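Local coordinates for dinitrogenase iron-molybdenum cofactor biosynthesis domain-containing protein (Pyrococcus horikoshii, PDB 2YX6) that is of unknown function but binds ADP and may be related to proteins of iron-molybdenum cofactor biosynthesis, at residues M1-G12 with F58-Y70. Sequence-based numbering, arbitrary orientation.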
loop_
_atom_site.group_PDB
_atom_site.type_symbol
_atom_site.label_atom_id
_atom_site.label_comp_id
_atom_site.label_asym_id
_atom_site.label_seq_id
_atom_site.Cartn_x
_atom_site.Cartn_y
_atom_site.Cartn_z
ATOM N N MET A 1 0.732 11.963 1.505
ATOM C CA MET A 1 1.925 11.138 1.461
ATOM C C MET A 1 2.377 11.153 0.016
ATOM O O MET A 1 1.752 11.800 -0.819
ATOM C CB MET A 1 1.547 9.746 1.942
ATOM C CG MET A 1 0.927 8.830 0.900
ATOM S SD MET A 1 -0.526 9.578 0.202
ATOM C CE MET A 1 -1.824 8.702 1.108
ATOM N N ARG A 2 3.401 10.387 -0.303
ATOM C CA ARG A 2 3.917 10.425 -1.651
ATOM C C ARG A 2 3.646 9.114 -2.393
ATOM O O ARG A 2 3.869 8.009 -1.912
ATOM C CB ARG A 2 5.386 10.929 -1.651
ATOM C CG ARG A 2 6.103 10.738 -2.957
ATOM C CD ARG A 2 7.486 11.393 -2.886
ATOM N NE ARG A 2 7.461 12.631 -2.091
ATOM C CZ ARG A 2 8.526 13.391 -1.829
ATOM N NH1 ARG A 2 8.435 14.516 -1.067
ATOM N NH2 ARG A 2 9.674 13.040 -2.330
ATOM N N VAL A 3 3.050 9.256 -3.558
ATOM C CA VAL A 3 2.652 8.123 -4.374
ATOM C C VAL A 3 3.434 8.150 -5.671
ATOM O O VAL A 3 3.536 9.197 -6.318
ATOM C CB VAL A 3 1.151 8.162 -4.621
ATOM C CG1 VAL A 3 0.691 6.938 -5.482
ATOM C CG2 VAL A 3 0.427 8.258 -3.246
ATOM N N ALA A 4 3.975 6.982 -6.022
ATOM C CA ALA A 4 4.780 6.729 -7.221
ATOM C C ALA A 4 3.954 5.949 -8.277
ATOM O O ALA A 4 3.300 4.999 -7.935
ATOM C CB ALA A 4 5.981 5.870 -6.821
ATOM N N ILE A 5 4.063 6.329 -9.538
ATOM C CA ILE A 5 3.290 5.735 -10.608
ATOM C C ILE A 5 4.167 5.594 -11.859
ATOM O O ILE A 5 4.700 6.565 -12.333
ATOM C CB ILE A 5 2.013 6.549 -10.958
ATOM C CG1 ILE A 5 1.081 6.691 -9.749
ATOM C CG2 ILE A 5 1.268 5.874 -12.148
ATOM C CD1 ILE A 5 1.123 7.933 -9.231
ATOM N N PRO A 6 4.269 4.361 -12.416
ATOM C CA PRO A 6 5.075 4.176 -13.643
ATOM C C PRO A 6 4.329 4.781 -14.833
ATOM O O PRO A 6 3.103 4.555 -14.962
ATOM C CB PRO A 6 5.189 2.648 -13.787
ATOM C CG PRO A 6 3.898 2.085 -13.168
ATOM C CD PRO A 6 3.577 3.122 -11.997
ATOM N N ALA A 7 5.016 5.587 -15.656
ATOM C CA ALA A 7 4.360 6.273 -16.763
ATOM C C ALA A 7 4.805 5.676 -18.068
ATOM O O ALA A 7 5.961 5.258 -18.199
ATOM C CB ALA A 7 4.691 7.748 -16.751
ATOM N N GLU A 8 3.898 5.692 -19.041
ATOM C CA GLU A 8 4.168 5.174 -20.365
ATOM C C GLU A 8 4.996 6.171 -21.236
ATOM O O GLU A 8 5.747 5.789 -22.136
ATOM C CB GLU A 8 2.826 4.828 -21.015
ATOM C CG GLU A 8 2.919 4.316 -22.440
ATOM C CD GLU A 8 1.556 4.261 -23.136
ATOM O OE1 GLU A 8 0.563 3.820 -22.506
ATOM O OE2 GLU A 8 1.474 4.677 -24.321
ATOM N N ASP A 9 4.864 7.451 -20.933
ATOM C CA ASP A 9 5.381 8.554 -21.720
ATOM C C ASP A 9 6.032 9.467 -20.720
ATOM O O ASP A 9 5.835 9.289 -19.523
ATOM C CB ASP A 9 4.185 9.330 -22.305
ATOM C CG ASP A 9 3.447 8.561 -23.363
ATOM O OD1 ASP A 9 4.013 7.592 -23.938
ATOM O OD2 ASP A 9 2.278 8.926 -23.645
ATOM N N ASP A 10 6.725 10.499 -21.178
ATOM C CA ASP A 10 7.135 11.567 -20.254
ATOM C C ASP A 10 6.087 12.657 -20.095
ATOM O O ASP A 10 6.405 13.772 -19.709
ATOM C CB ASP A 10 8.464 12.208 -20.664
ATOM C CG ASP A 10 8.497 12.638 -22.137
ATOM O OD1 ASP A 10 7.732 12.056 -22.973
ATOM O OD2 ASP A 10 9.320 13.564 -22.446
ATOM N N ARG A 11 4.823 12.318 -20.310
ATOM C CA ARG A 11 3.749 13.310 -20.191
ATOM C C ARG A 11 3.214 13.648 -18.784
ATOM O O ARG A 11 2.183 14.308 -18.680
ATOM C CB ARG A 11 2.598 12.942 -21.148
ATOM C CG ARG A 11 2.591 13.785 -22.395
ATOM C CD ARG A 11 1.815 13.171 -23.562
ATOM N NE ARG A 11 0.476 12.658 -23.208
ATOM C CZ ARG A 11 -0.704 13.271 -23.432
ATOM N NH1 ARG A 11 -1.815 12.648 -23.071
ATOM N NH2 ARG A 11 -0.807 14.484 -23.999
ATOM N N GLY A 12 3.895 13.206 -17.712
ATOM C CA GLY A 12 3.474 13.521 -16.324
ATOM C C GLY A 12 2.078 12.991 -15.999
ATOM O O GLY A 12 1.730 11.858 -16.387
ATOM N N PHE A 58 15.137 2.812 -6.092
ATOM C CA PHE A 58 14.877 4.085 -6.768
ATOM C C PHE A 58 13.646 4.760 -6.182
ATOM O O PHE A 58 13.696 5.912 -5.751
ATOM C CB PHE A 58 14.687 3.802 -8.258
ATOM C CG PHE A 58 14.308 4.994 -9.058
ATOM C CD1 PHE A 58 15.218 5.975 -9.301
ATOM C CD2 PHE A 58 12.995 5.160 -9.510
ATOM C CE1 PHE A 58 14.865 7.112 -10.035
ATOM C CE2 PHE A 58 12.636 6.271 -10.223
ATOM C CZ PHE A 58 13.590 7.264 -10.493
ATOM N N ILE A 59 12.545 4.002 -6.097
ATOM C CA ILE A 59 11.282 4.530 -5.530
ATOM C C ILE A 59 11.429 4.965 -4.055
ATOM O O ILE A 59 11.120 6.102 -3.713
ATOM C CB ILE A 59 10.128 3.520 -5.794
ATOM C CG1 ILE A 59 9.941 3.355 -7.296
ATOM C CG2 ILE A 59 8.862 3.957 -5.151
ATOM C CD1 ILE A 59 9.636 4.718 -8.022
ATOM N N LYS A 60 11.956 4.092 -3.195
ATOM C CA LYS A 60 12.232 4.404 -1.800
ATOM C C LYS A 60 13.105 5.651 -1.645
ATOM O O LYS A 60 12.802 6.534 -0.867
ATOM C CB LYS A 60 12.887 3.216 -1.111
ATOM C CG LYS A 60 12.846 3.330 0.453
ATOM C CD LYS A 60 13.678 2.244 1.127
ATOM C CE LYS A 60 13.675 2.300 2.668
ATOM N NZ LYS A 60 14.805 1.459 3.291
ATOM N N ASP A 61 14.156 5.746 -2.462
ATOM C CA ASP A 61 15.053 6.907 -2.437
ATOM C C ASP A 61 14.342 8.215 -2.796
ATOM O O ASP A 61 14.793 9.275 -2.418
ATOM C CB ASP A 61 16.237 6.700 -3.367
ATOM C CG ASP A 61 17.153 5.537 -2.911
ATOM O OD1 ASP A 61 17.150 5.212 -1.693
ATOM O OD2 ASP A 61 17.846 4.940 -3.797
ATOM N N HIS A 62 13.245 8.116 -3.544
ATOM C CA HIS A 62 12.400 9.265 -3.829
ATOM C C HIS A 62 11.279 9.536 -2.841
ATOM O O HIS A 62 10.486 10.435 -3.044
ATOM C CB HIS A 62 11.879 9.159 -5.248
ATOM C CG HIS A 62 12.897 9.581 -6.271
ATOM N ND1 HIS A 62 13.945 8.769 -6.651
ATOM C CD2 HIS A 62 13.054 10.747 -6.951
ATOM C CE1 HIS A 62 14.682 9.398 -7.555
ATOM N NE2 HIS A 62 14.163 10.600 -7.752
ATOM N N GLY A 63 11.248 8.818 -1.744
ATOM C CA GLY A 63 10.298 9.118 -0.659
ATOM C C GLY A 63 8.921 8.518 -0.858
ATOM O O GLY A 63 8.025 8.827 -0.097
ATOM N N ALA A 64 8.724 7.678 -1.897
ATOM C CA ALA A 64 7.348 7.209 -2.188
ATOM C C ALA A 64 7.048 6.078 -1.228
ATOM O O ALA A 64 7.919 5.235 -0.966
ATOM C CB ALA A 64 7.219 6.783 -3.596
ATOM N N LYS A 65 5.847 6.069 -0.646
ATOM C CA LYS A 65 5.512 5.001 0.289
ATOM C C LYS A 65 4.414 4.132 -0.297
ATOM O O LYS A 65 4.136 3.053 0.197
ATOM C CB LYS A 65 5.042 5.599 1.633
ATOM C CG LYS A 65 6.092 6.549 2.280
ATOM C CD LYS A 65 6.096 6.397 3.807
ATOM C CE LYS A 65 6.611 5.031 4.211
ATOM N NZ LYS A 65 7.968 4.835 3.591
ATOM N N ILE A 66 3.813 4.604 -1.383
ATOM C CA ILE A 66 2.834 3.798 -2.116
ATOM C C ILE A 66 3.155 3.814 -3.609
ATOM O O ILE A 66 3.543 4.806 -4.153
ATOM C CB ILE A 66 1.379 4.312 -1.900
ATOM C CG1 ILE A 66 1.038 4.236 -0.418
ATOM C CG2 ILE A 66 0.376 3.491 -2.770
ATOM C CD1 ILE A 66 -0.437 4.409 -0.110
ATOM N N VAL A 67 2.993 2.677 -4.257
ATOM C CA VAL A 67 3.187 2.562 -5.706
ATOM C C VAL A 67 1.881 2.071 -6.324
ATOM O O VAL A 67 1.330 1.039 -5.874
ATOM C CB VAL A 67 4.316 1.556 -5.998
ATOM C CG1 VAL A 67 4.421 1.279 -7.492
ATOM C CG2 VAL A 67 5.630 2.040 -5.391
ATOM N N LEU A 68 1.399 2.780 -7.340
ATOM C CA LEU A 68 0.252 2.334 -8.091
ATOM C C LEU A 68 0.704 1.791 -9.409
ATOM O O LEU A 68 1.255 2.535 -10.188
ATOM C CB LEU A 68 -0.727 3.492 -8.378
ATOM C CG LEU A 68 -1.157 4.246 -7.082
ATOM C CD1 LEU A 68 -2.065 5.396 -7.456
ATOM C CD2 LEU A 68 -1.873 3.266 -6.061
ATOM N N THR A 69 0.413 0.517 -9.686
ATOM C CA THR A 69 0.817 -0.043 -10.970
ATOM C C THR A 69 -0.300 -0.846 -11.616
ATOM O O THR A 69 -1.298 -1.164 -10.974
ATOM C CB THR A 69 1.982 -1.046 -10.806
ATOM O OG1 THR A 69 1.475 -2.156 -10.088
ATOM C CG2 THR A 69 3.171 -0.478 -10.074
ATOM N N TYR A 70 -0.110 -1.146 -12.907
ATOM C CA TYR A 70 -0.940 -2.096 -13.625
ATOM C C TYR A 70 -0.369 -3.486 -13.307
ATOM O O TYR A 70 -0.757 -4.129 -12.335
ATOM C CB TYR A 70 -0.932 -1.790 -15.131
ATOM C CG TYR A 70 -1.895 -2.717 -15.884
ATOM C CD1 TYR A 70 -1.427 -3.686 -16.757
ATOM C CD2 TYR A 70 -3.269 -2.638 -15.666
ATOM C CE1 TYR A 70 -2.318 -4.587 -17.404
ATOM C CE2 TYR A 70 -4.168 -3.492 -16.320
ATOM C CZ TYR A 70 -3.677 -4.471 -17.222
ATOM O OH TYR A 70 -4.584 -5.343 -17.886
#
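Strand 2-7 and strand 66-68 pair in parallel in the buried centre of the mixed sheet, and the turn that leads from helix 54-61 into the second strand closes over the start of the first. The pairing rests on two backbone hydrogen bonds, nearly straight from Ala-4 N to Ile-66 O (2.9 Å) and slightly bent from Leu-68 N to Ala-4 O (3.0 Å). Arg-2 O receives Lys-65 N at 3.0 Å and, weakly, Ile-66 N. Pro-6 has no N-H to continue the pattern; its CD sits against Leu-68 O, a buried oxygen without a hydrogen-bond partner.

On the face of Ala-4 a methyl is enough: its CB meets Ala-64 CB at 3.6 Å and Ile-59 CG2 at 3.8 Å, so the small residue lets the helix end come close. The face of Val-3 is built from branched chains. With Val-3 CG1 anti to the backbone N (chi1 -179°), this methyl reaches Leu-68 CG at 3.6 Å, while Ile-5 lies alongside the same leucine, which also packs on Val-98 and Phe-102 of helix 95-103.

Beside the turn, the chain of Arg-2, extended through CD, runs past Gly-63 and bends at chi3 (-36°); NH2 gives a bent hydrogen bond (2.8 Å, 145° at H) to His-62 O, near the guanidinium edge and tilted a little from its plane. Gly-63 suits this turn because its phi is positive and a CB would crowd NH2. With an alanine in place of Arg-2, His-62 O would probably lose this donor, and Asp-31, salt-bridged to NH1, would be left without this countercharge. The interior is thus apolar and backbone-bonded, with charge kept to the edge, where one guanidinium ties the helix-ending turn to strand 26-33.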